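Local coordinates for protein purine nucleoside phosphorylase (Bacillus licheniformis, PDB 6DZD) that probably splits adenosine, inosine and S-methyl-5'-thioadenosine with phosphate to release the free purine base, and may also deaminate adenosine, at residues P6-A11 against L16-N21; G40-P45 against V55-Q60; R142-I147 against D165-R170; N203-Q208 against L233-I238. All blocks are in the same frame, centred on the assembly; numbering follows the deposited sequence.

Contact 1 of 4, residues P6-A11 against L16-N21; sequences PFRLDA and LIEEWN
Arg8 and Leu16 form the hydrogen-bonded pair of an antiparallel hairpin between strands 7-10 and 14-17. Arg8 N gives its hydrogen to Leu16 O and Leu16 N returns one to Arg8 O, both at 2.7 Å. Outside the backbone, the arginine chain lies extended, with CG anti to the backbone N (chi1 -169°), until a bend at chi3 turns the guanidinium back between two acids. Arg8 NH2 meets Asp10 OD1 at 3.4 Å, whereas the bridge from Arg8 NH1 to Glu18 OE2 is long, 3.7 Å. That oxygen sits well out of the guanidinium plane, so this link is charge attraction alone. The CD1 end of Leu16 lies against both groups, touching Asp10 OD2 and Arg8 NH2. A water joins Pro6 O to Glu19 N where the strands part. On the buried face Phe7 and Ile17 are a non-hydrogen-bonded pair lying side by side, Phe7 CE2 3.3 Å from Ile17 CG1. Their side chains also reach Tyr136 of the second sheet, and Phe7 touches Val181 there. Were Phe7 cut back to an alanine, a gap would be likely beside Ile17 CG1 and CD1, and Val181 would lose the ring that packs on it. The hairpin is therefore two-sided: ring and branched aliphatic groups suit the sheet-to-sheet interior, while the partly solvent-exposed face suits one arginine shared between two carboxylates, whose charge it would only partly offset.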
# COMPACT_ATOMS: atom_id res chain seq x y z
N PRO A 6 -8.94 -2.82 10.63
CA PRO A 6 -9.22 -1.44 11.04
C PRO A 6 -9.91 -0.56 9.98
O PRO A 6 -9.98 0.66 10.15
CB PRO A 6 -7.83 -0.90 11.34
CG PRO A 6 -6.89 -1.73 10.45
CD PRO A 6 -7.67 -2.89 9.89
N PHE A 7 -10.40 -1.17 8.91
CA PHE A 7 -11.09 -0.44 7.86
C PHE A 7 -12.60 -0.47 8.07
O PHE A 7 -13.14 -1.36 8.72
CB PHE A 7 -10.73 -1.02 6.48
CG PHE A 7 -9.27 -0.89 6.12
CD1 PHE A 7 -8.36 -1.88 6.46
CD2 PHE A 7 -8.81 0.23 5.45
CE1 PHE A 7 -7.00 -1.75 6.14
CE2 PHE A 7 -7.45 0.36 5.13
CZ PHE A 7 -6.55 -0.64 5.47
N ARG A 8 -13.27 0.52 7.50
CA ARG A 8 -14.72 0.56 7.45
C ARG A 8 -15.13 0.67 5.99
O ARG A 8 -14.52 1.44 5.23
CB ARG A 8 -15.29 1.72 8.25
CG ARG A 8 -16.80 1.63 8.43
CD ARG A 8 -17.37 2.86 9.14
NE ARG A 8 -17.42 4.04 8.28
CZ ARG A 8 -16.45 4.94 8.18
NH1 ARG A 8 -15.34 4.80 8.91
NH2 ARG A 8 -16.58 5.99 7.37
N LEU A 9 -16.11 -0.13 5.59
CA LEU A 9 -16.63 -0.19 4.23
C LEU A 9 -17.68 0.89 3.97
O LEU A 9 -18.79 0.81 4.50
CB LEU A 9 -17.20 -1.57 3.94
CG LEU A 9 -17.43 -1.92 2.47
CD1 LEU A 9 -16.26 -1.49 1.60
CD2 LEU A 9 -17.69 -3.42 2.30
N ASP A 10 -17.31 1.93 3.22
CA ASP A 10 -18.27 2.87 2.62
C ASP A 10 -18.57 2.31 1.23
O ASP A 10 -17.95 2.69 0.24
CB ASP A 10 -17.72 4.29 2.55
CG ASP A 10 -17.87 5.02 3.85
OD1 ASP A 10 -18.26 4.36 4.84
OD2 ASP A 10 -17.59 6.25 3.90
N ALA A 11 -19.52 1.38 1.15
CA ALA A 11 -19.74 0.67 -0.10
C ALA A 11 -20.13 1.64 -1.22
O ALA A 11 -20.62 2.74 -0.96
CB ALA A 11 -20.82 -0.40 0.09
N LEU A 16 -12.23 2.67 4.58
CA LEU A 16 -11.68 3.82 5.28
C LEU A 16 -11.15 3.44 6.65
O LEU A 16 -11.84 2.77 7.42
CB LEU A 16 -12.75 4.90 5.46
CG LEU A 16 -13.17 5.61 4.16
CD1 LEU A 16 -14.32 6.56 4.40
CD2 LEU A 16 -11.96 6.35 3.54
N ILE A 17 -9.94 3.91 6.96
CA ILE A 17 -9.35 3.71 8.29
C ILE A 17 -10.01 4.67 9.28
O ILE A 17 -9.70 5.86 9.32
CB ILE A 17 -7.83 3.89 8.25
CG1 ILE A 17 -7.23 2.78 7.38
CG2 ILE A 17 -7.25 3.81 9.64
CD1 ILE A 17 -5.87 3.08 6.76
N GLU A 18 -10.85 4.12 10.15
CA GLU A 18 -11.74 4.95 10.96
C GLU A 18 -10.97 5.74 12.01
O GLU A 18 -11.08 6.97 12.07
CB GLU A 18 -12.83 4.10 11.60
CG GLU A 18 -14.06 4.89 11.91
CD GLU A 18 -15.23 4.00 12.14
OE1 GLU A 18 -15.07 2.77 12.00
OE2 GLU A 18 -16.33 4.52 12.46
N GLU A 19 -10.17 5.05 12.84
CA GLU A 19 -9.58 5.67 14.03
C GLU A 19 -8.72 6.88 13.69
O GLU A 19 -8.57 7.78 14.53
CB GLU A 19 -8.74 4.63 14.79
N TRP A 20 -8.17 6.94 12.48
CA TRP A 20 -7.27 8.03 12.12
C TRP A 20 -8.03 9.31 11.78
O TRP A 20 -7.55 10.42 12.08
CB TRP A 20 -6.37 7.59 10.96
CG TRP A 20 -5.34 6.58 11.38
CD1 TRP A 20 -5.27 5.91 12.57
CD2 TRP A 20 -4.20 6.14 10.61
NE1 TRP A 20 -4.18 5.07 12.59
CE2 TRP A 20 -3.51 5.19 11.40
CE3 TRP A 20 -3.71 6.45 9.34
CZ2 TRP A 20 -2.34 4.56 10.95
CZ3 TRP A 20 -2.56 5.82 8.91
CH2 TRP A 20 -1.89 4.89 9.71
N ASN A 21 -9.23 9.19 11.20
CA ASN A 21 -10.10 10.35 10.94
C ASN A 21 -10.86 10.75 12.20
O ASN A 21 -10.33 10.71 13.31
CB ASN A 21 -11.08 10.06 9.80
O HOH W 1 -9.53 2.27 12.53

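Contact 2 of 4, residues G40-P45 against V55-Q60; sequences GESEPP and VQDHEQ
Ser42 and Asp57 point their side chains at each other across the gap between a loop and the start of helix 59-72, and they are the one pair of residues in direct contact here. The serine hydroxyl is placed beside its own backbone N, anti to the carbonyl carbon (chi1 -73°), and Ser42 OG donates to Asp57 OD2 at 2.5 Å. It arrives on the syn lone pair of that oxygen, the side facing OD1. Asp57 extends the other way about, with CG anti to the backbone N (chi1 -169°), which carries the carboxylate outward to the loop. Its second oxygen is used as well: a water donates to Asp57 OD1 at 2.5 Å and accepts from Glu43 N at 3.0 Å, adding an indirect tie next to the direct one. Further bonds fix both groups. Asn65 ND2, from the helix, bonds Ser42 OG, and Asn50 ND2 bonds Asp57 OD2. A short hydroxyl that can give and take at once suits the buried serine site, and a carboxylate suits Asp57's place because one oxygen can take the serine and Asn50 while the other takes the water. Asp57 directly precedes His58, the N-cap residue, whose ring meets His61 edge-to-face. With a hydroxyl, an amide and a water converging on its carboxylate, Asp57 is likely to stay ionised and to hold the loop against the helix start by polar bonds rather than by packing.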
# COMPACT_ATOMS: atom_id res chain seq x y z
N GLY A 40 -16.79 1.24 -10.58
CA GLY A 40 -16.03 1.97 -11.56
C GLY A 40 -16.55 1.79 -12.98
O GLY A 40 -17.60 1.20 -13.22
N GLU A 41 -15.77 2.30 -13.92
CA GLU A 41 -16.14 2.34 -15.33
C GLU A 41 -15.37 1.35 -16.18
O GLU A 41 -15.69 1.21 -17.36
CB GLU A 41 -15.88 3.73 -15.90
CG GLU A 41 -16.87 4.81 -15.55
CD GLU A 41 -16.40 6.16 -16.06
OE1 GLU A 41 -15.74 6.17 -17.11
OE2 GLU A 41 -16.73 7.20 -15.45
N SER A 42 -14.34 0.71 -15.64
CA SER A 42 -13.46 -0.08 -16.49
C SER A 42 -14.14 -1.38 -16.91
O SER A 42 -14.92 -1.98 -16.16
CB SER A 42 -12.14 -0.37 -15.79
OG SER A 42 -11.34 0.79 -15.71
N GLU A 43 -13.85 -1.79 -18.12
CA GLU A 43 -14.31 -3.05 -18.68
C GLU A 43 -13.37 -4.17 -18.27
O GLU A 43 -12.23 -3.92 -17.86
CB GLU A 43 -14.38 -2.94 -20.21
CG GLU A 43 -15.32 -1.84 -20.73
CD GLU A 43 -15.37 -1.78 -22.25
OE1 GLU A 43 -15.15 -2.84 -22.88
OE2 GLU A 43 -15.68 -0.70 -22.84
N PRO A 44 -13.82 -5.43 -18.34
CA PRO A 44 -12.90 -6.55 -18.14
C PRO A 44 -11.69 -6.44 -19.05
O PRO A 44 -11.80 -5.96 -20.19
CB PRO A 44 -13.77 -7.77 -18.50
CG PRO A 44 -15.13 -7.38 -18.01
CD PRO A 44 -15.23 -5.86 -18.20
N PRO A 45 -10.52 -6.89 -18.59
CA PRO A 45 -10.28 -7.54 -17.29
C PRO A 45 -10.03 -6.59 -16.12
O PRO A 45 -9.38 -7.00 -15.16
CB PRO A 45 -9.02 -8.36 -17.57
CG PRO A 45 -8.27 -7.54 -18.58
CD PRO A 45 -9.29 -6.79 -19.39
N VAL A 55 -1.45 -0.50 -16.53
CA VAL A 55 -1.85 -1.88 -16.78
C VAL A 55 -2.62 -2.02 -18.10
O VAL A 55 -3.38 -2.96 -18.29
CB VAL A 55 -2.65 -2.45 -15.60
CG1 VAL A 55 -1.82 -2.43 -14.32
CG2 VAL A 55 -3.94 -1.67 -15.42
N GLN A 56 -2.42 -1.08 -19.02
CA GLN A 56 -3.02 -1.11 -20.36
C GLN A 56 -4.54 -1.20 -20.32
O GLN A 56 -5.17 -1.83 -21.18
CB GLN A 56 -2.43 -2.27 -21.17
CG GLN A 56 -0.93 -2.42 -21.06
CD GLN A 56 -0.43 -3.69 -21.74
OE1 GLN A 56 -0.56 -4.80 -21.20
NE2 GLN A 56 0.10 -3.54 -22.96
N ASP A 57 -5.15 -0.55 -19.34
CA ASP A 57 -6.58 -0.26 -19.35
C ASP A 57 -6.86 1.00 -20.17
O ASP A 57 -5.95 1.74 -20.55
CB ASP A 57 -7.10 -0.11 -17.92
CG ASP A 57 -8.64 -0.09 -17.82
OD1 ASP A 57 -9.32 -0.19 -18.87
OD2 ASP A 57 -9.16 0.03 -16.69
N HIS A 58 -8.14 1.24 -20.45
CA HIS A 58 -8.54 2.45 -21.14
C HIS A 58 -8.28 3.66 -20.26
O HIS A 58 -8.90 3.80 -19.20
CB HIS A 58 -10.01 2.39 -21.54
CG HIS A 58 -10.43 3.50 -22.44
ND1 HIS A 58 -9.93 3.65 -23.72
CD2 HIS A 58 -11.28 4.53 -22.25
CE1 HIS A 58 -10.47 4.72 -24.28
NE2 HIS A 58 -11.30 5.27 -23.41
N GLU A 59 -7.40 4.54 -20.72
CA GLU A 59 -6.86 5.58 -19.85
C GLU A 59 -7.96 6.47 -19.28
O GLU A 59 -7.97 6.77 -18.08
CB GLU A 59 -5.84 6.41 -20.62
CG GLU A 59 -5.25 7.52 -19.80
CD GLU A 59 -4.28 8.37 -20.59
OE1 GLU A 59 -3.63 7.81 -21.51
OE2 GLU A 59 -4.18 9.60 -20.30
N GLN A 60 -8.91 6.87 -20.12
CA GLN A 60 -10.00 7.73 -19.66
C GLN A 60 -10.82 7.07 -18.57
O GLN A 60 -11.37 7.76 -17.71
CB GLN A 60 -10.90 8.12 -20.84
CG GLN A 60 -11.79 9.29 -20.51
CD GLN A 60 -11.08 10.28 -19.59
OE1 GLN A 60 -10.12 10.96 -19.99
NE2 GLN A 60 -11.55 10.37 -18.33
O HOH W 2 -11.70 -0.46 -19.72

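Contact 3 of 4, residues R142-I147 against D165-R170; sequences RSLVGI and DMWIRR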
# COMPACT_ATOMS: atom_id res chain seq x y z
N ARG A 142 4.20 14.58 15.16
CA ARG A 142 4.85 15.33 14.09
C ARG A 142 3.90 15.67 12.94
O ARG A 142 4.26 16.48 12.07
CB ARG A 142 6.05 14.56 13.52
CG ARG A 142 7.21 14.28 14.49
CD ARG A 142 8.07 15.50 14.75
NE ARG A 142 7.49 16.36 15.77
CZ ARG A 142 7.18 17.63 15.57
NH1 ARG A 142 7.42 18.18 14.39
NH2 ARG A 142 6.63 18.37 16.55
N SER A 143 2.70 15.07 12.93
CA SER A 143 1.70 15.24 11.88
C SER A 143 2.25 14.83 10.52
O SER A 143 2.26 15.61 9.55
CB SER A 143 1.15 16.67 11.85
OG SER A 143 0.20 16.79 12.89
N LEU A 144 2.71 13.58 10.47
CA LEU A 144 3.23 12.96 9.27
C LEU A 144 2.32 11.82 8.86
O LEU A 144 1.88 11.02 9.69
CB LEU A 144 4.64 12.42 9.48
CG LEU A 144 5.79 13.42 9.61
CD1 LEU A 144 7.04 12.69 10.11
CD2 LEU A 144 6.05 14.14 8.30
N VAL A 145 2.05 11.75 7.57
CA VAL A 145 1.32 10.63 6.99
C VAL A 145 2.21 10.04 5.90
O VAL A 145 2.95 10.76 5.22
CB VAL A 145 -0.06 11.06 6.45
CG1 VAL A 145 -0.97 11.48 7.57
CG2 VAL A 145 0.06 12.19 5.43
N GLY A 146 2.16 8.72 5.76
CA GLY A 146 2.97 8.06 4.75
C GLY A 146 2.33 6.78 4.28
O GLY A 146 1.49 6.19 4.96
N ILE A 147 2.74 6.35 3.08
CA ILE A 147 2.33 5.06 2.55
C ILE A 147 3.49 4.44 1.79
O ILE A 147 4.27 5.13 1.14
CB ILE A 147 1.08 5.14 1.63
CG1 ILE A 147 1.29 6.15 0.49
CG2 ILE A 147 -0.22 5.45 2.45
CD1 ILE A 147 0.15 6.18 -0.49
N ASP A 165 12.84 4.68 9.69
CA ASP A 165 14.16 5.27 9.87
C ASP A 165 14.21 6.69 9.30
O ASP A 165 14.91 7.56 9.84
CB ASP A 165 15.23 4.36 9.24
CG ASP A 165 16.64 4.67 9.75
OD1 ASP A 165 16.86 4.64 10.99
OD2 ASP A 165 17.53 4.97 8.91
N MET A 166 13.49 6.93 8.20
CA MET A 166 13.41 8.26 7.60
C MET A 166 12.64 9.23 8.48
O MET A 166 12.97 10.42 8.52
CB MET A 166 12.78 8.18 6.21
CG MET A 166 13.33 9.17 5.22
SD MET A 166 13.21 8.56 3.51
CE MET A 166 14.88 7.94 3.23
N TRP A 167 11.58 8.78 9.15
CA TRP A 167 10.87 9.69 10.05
C TRP A 167 11.69 9.97 11.30
O TRP A 167 11.64 11.07 11.85
CB TRP A 167 9.50 9.12 10.42
CG TRP A 167 8.50 9.20 9.30
CD1 TRP A 167 8.77 9.41 7.97
CD2 TRP A 167 7.10 9.05 9.40
NE1 TRP A 167 7.62 9.41 7.25
CE2 TRP A 167 6.57 9.19 8.10
CE3 TRP A 167 6.23 8.82 10.46
CZ2 TRP A 167 5.21 9.11 7.84
CZ3 TRP A 167 4.88 8.73 10.20
CH2 TRP A 167 4.38 8.88 8.90
N ILE A 168 12.43 8.96 11.77
CA ILE A 168 13.25 9.14 12.95
C ILE A 168 14.44 10.03 12.63
O ILE A 168 14.75 10.95 13.39
CB ILE A 168 13.69 7.78 13.51
CG1 ILE A 168 12.50 7.07 14.15
CG2 ILE A 168 14.78 7.96 14.53
CD1 ILE A 168 12.81 5.67 14.56
N ARG A 169 15.10 9.79 11.49
CA ARG A 169 16.36 10.48 11.26
C ARG A 169 16.21 11.82 10.55
O ARG A 169 16.95 12.76 10.84
CB ARG A 169 17.32 9.58 10.47
CG ARG A 169 17.76 8.31 11.23
CD ARG A 169 18.71 7.43 10.42
NE ARG A 169 20.07 7.52 10.97
CZ ARG A 169 20.60 6.66 11.84
NH1 ARG A 169 19.90 5.62 12.31
NH2 ARG A 169 21.84 6.85 12.27
N ARG A 170 15.28 11.96 9.61
CA ARG A 170 15.11 13.24 8.93
C ARG A 170 14.05 14.12 9.58
O ARG A 170 14.17 15.35 9.52
CB ARG A 170 14.70 13.05 7.46
CG ARG A 170 15.82 12.97 6.46
CD ARG A 170 16.13 11.53 6.12
NE ARG A 170 16.46 11.34 4.70
CZ ARG A 170 17.11 10.28 4.23
NH1 ARG A 170 17.36 10.19 2.92
NH2 ARG A 170 17.53 9.32 5.06
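Leu144 lies over one face of the Trp167 indole, its CB 3.6 Å from the centroid of the six-membered ring and only 13° off the ring normal, a CH-pi contact. Leu144 CD1 lies over the same indole, nearest Trp167 CD2 (3.7 Å) and offset toward the rim, the two side chains sliding past each other in opposite directions. At the indole edge, the backbone of the strand takes over: Gly146 N lies in the ring plane, 3.7 Å from Trp167 CZ2. Glycine suits this position, since a beta carbon would probably crowd CZ2. The arrangement is a helix laid on a beta-sheet, helix 165-169 running roughly antiparallel to strand 144-147 (156°) with the axes 11.2 Å apart, a spacing that a large flat side chain can span. With a smaller valine in place of Trp167, Leu144 would probably lose its aromatic platform and a gap would open beside Gly146. Further out, Tyr117 meets the indole edge-to-face and Phe137 also touches it, so neighbouring strands on both sides of 144-150 help to position the ring. Val145 points the other way, to Ile274 and Leu276 of the facing sheet, on strand 270-276. Ser143 and Leu144 together face Asp139 in a G1 beta bulge at the start of the strand.

Contact 4 of 4, residues N203-Q208 against L233-I238; sequences NLPLQQ and LVHAGI
His235 packs against Pro205 and Leu206 close to the C-terminal end of helix 225-236, which finishes in a Schellman motif at Gly237. There the backbone takes a positive phi of 120°, where a beta carbon would be jammed against the preceding carbonyl oxygen, so glycine is the natural residue; Ile238 N bonds Leu233 O at 3.0 Å to complete the turn. Two residues before the glycine, His235 carries the largest share of the contact. Its CG stands anti to the backbone N (chi1 179°), which sends the imidazole outward from the helix to the loop that follows helix 195-201. The proline side chain crosses the histidine at about a right angle, meeting its far end, while the leucine crosses its base at a slant. Pro205, being rigid, keeps a compact apolar ring at this exposed rim. Leu206 is partly buried and its tip comes nearer than its base, reaching also Gln231 and Leu232 on the same helix. This is surface packing, in which the imidazole and CB of the histidine meet their neighbours by van der Waals contact. Leu206 CD2 lies 3.7 Å from His235 CB, and Pro205 CB lies 3.9 Å from His235 NE2.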
# COMPACT_ATOMS: atom_id res chain seq x y z
N ASN A 203 17.39 -13.01 4.61
CA ASN A 203 18.53 -12.12 4.78
C ASN A 203 18.15 -10.77 5.34
O ASN A 203 19.00 -9.87 5.40
CB ASN A 203 19.27 -11.94 3.46
CG ASN A 203 20.53 -12.79 3.37
OD1 ASN A 203 21.05 -13.28 4.40
ND2 ASN A 203 21.03 -12.97 2.15
N LEU A 204 16.90 -10.60 5.76
CA LEU A 204 16.49 -9.38 6.42
C LEU A 204 17.12 -9.31 7.81
O LEU A 204 17.41 -10.35 8.41
CB LEU A 204 14.96 -9.31 6.53
CG LEU A 204 14.23 -8.75 5.30
CD1 LEU A 204 12.83 -9.29 5.17
CD2 LEU A 204 14.21 -7.22 5.33
N PRO A 205 17.34 -8.10 8.33
CA PRO A 205 17.97 -7.96 9.66
C PRO A 205 17.11 -8.51 10.78
O PRO A 205 17.41 -8.29 11.96
CB PRO A 205 18.18 -6.44 9.80
CG PRO A 205 17.24 -5.83 8.80
CD PRO A 205 17.17 -6.80 7.66
N LEU A 206 16.03 -9.19 10.44
CA LEU A 206 15.23 -9.89 11.43
C LEU A 206 15.92 -11.19 11.81
O LEU A 206 16.54 -11.85 10.97
CB LEU A 206 13.83 -10.17 10.91
CG LEU A 206 13.09 -8.96 10.36
CD1 LEU A 206 11.73 -9.38 9.85
CD2 LEU A 206 12.96 -7.89 11.42
N GLN A 207 15.85 -11.54 13.08
CA GLN A 207 16.38 -12.82 13.50
C GLN A 207 15.32 -13.91 13.41
O GLN A 207 15.67 -15.08 13.20
CB GLN A 207 16.92 -12.74 14.94
N GLN A 208 14.05 -13.54 13.51
CA GLN A 208 12.95 -14.49 13.40
C GLN A 208 12.29 -14.40 12.03
O GLN A 208 11.07 -14.27 11.89
CB GLN A 208 11.94 -14.24 14.52
N LEU A 233 8.42 -3.38 11.06
CA LEU A 233 8.00 -2.20 11.80
C LEU A 233 8.40 -2.29 13.27
O LEU A 233 8.94 -1.34 13.84
CB LEU A 233 6.49 -2.01 11.67
CG LEU A 233 5.95 -1.77 10.26
CD1 LEU A 233 4.41 -1.77 10.21
CD2 LEU A 233 6.49 -0.47 9.70
N VAL A 234 8.15 -3.45 13.90
CA VAL A 234 8.51 -3.63 15.30
C VAL A 234 10.02 -3.52 15.47
O VAL A 234 10.52 -2.90 16.42
CB VAL A 234 7.99 -4.98 15.83
CG1 VAL A 234 8.42 -5.19 17.28
CG2 VAL A 234 6.47 -5.09 15.68
N HIS A 235 10.76 -4.13 14.55
CA HIS A 235 12.20 -3.97 14.52
C HIS A 235 12.57 -2.51 14.39
O HIS A 235 13.49 -2.03 15.07
CB HIS A 235 12.76 -4.79 13.35
CG HIS A 235 14.24 -4.70 13.18
ND1 HIS A 235 15.12 -5.41 13.97
CD2 HIS A 235 15.00 -4.03 12.28
CE1 HIS A 235 16.36 -5.16 13.58
NE2 HIS A 235 16.31 -4.33 12.56
N ALA A 236 11.83 -1.76 13.57
CA ALA A 236 12.18 -0.37 13.36
C ALA A 236 11.90 0.51 14.57
O ALA A 236 12.38 1.64 14.61
CB ALA A 236 11.45 0.17 12.14
N GLY A 237 11.12 0.03 15.53
CA GLY A 237 10.84 0.81 16.72
C GLY A 237 9.37 1.11 16.92
O GLY A 237 9.01 1.79 17.88
N ILE A 238 8.50 0.67 16.04
CA ILE A 238 7.08 0.91 16.28
C ILE A 238 6.58 -0.12 17.29
O ILE A 238 6.83 -1.33 17.09
CB ILE A 238 6.29 0.82 14.98
CG1 ILE A 238 6.71 1.95 14.03
CG2 ILE A 238 4.83 0.93 15.26
CD1 ILE A 238 5.86 2.01 12.79

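In the fold
Along the chain the four contacts follow in series, with none nested and none crossing. Contact 1 closes a tight hairpin, with four residues between its segments, at the edge of the first six-stranded sheet. Contact 2 closes a loop of nine intervening residues and fixes it at the start of helix 59-72. Contact 3 spans seventeen residues, joining strand 144-150 of the second sheet to helix 159-169, and lies across the chain's centre from contact 2, about 34 Å away between centres. Contact 4, with twenty-four residues between its segments, ties a surface loop to helix 225-236. Contacts 3 and 4 touch where Ile168 CD1 approaches Ala236 O (4.1 Å), as neighbouring helices meet.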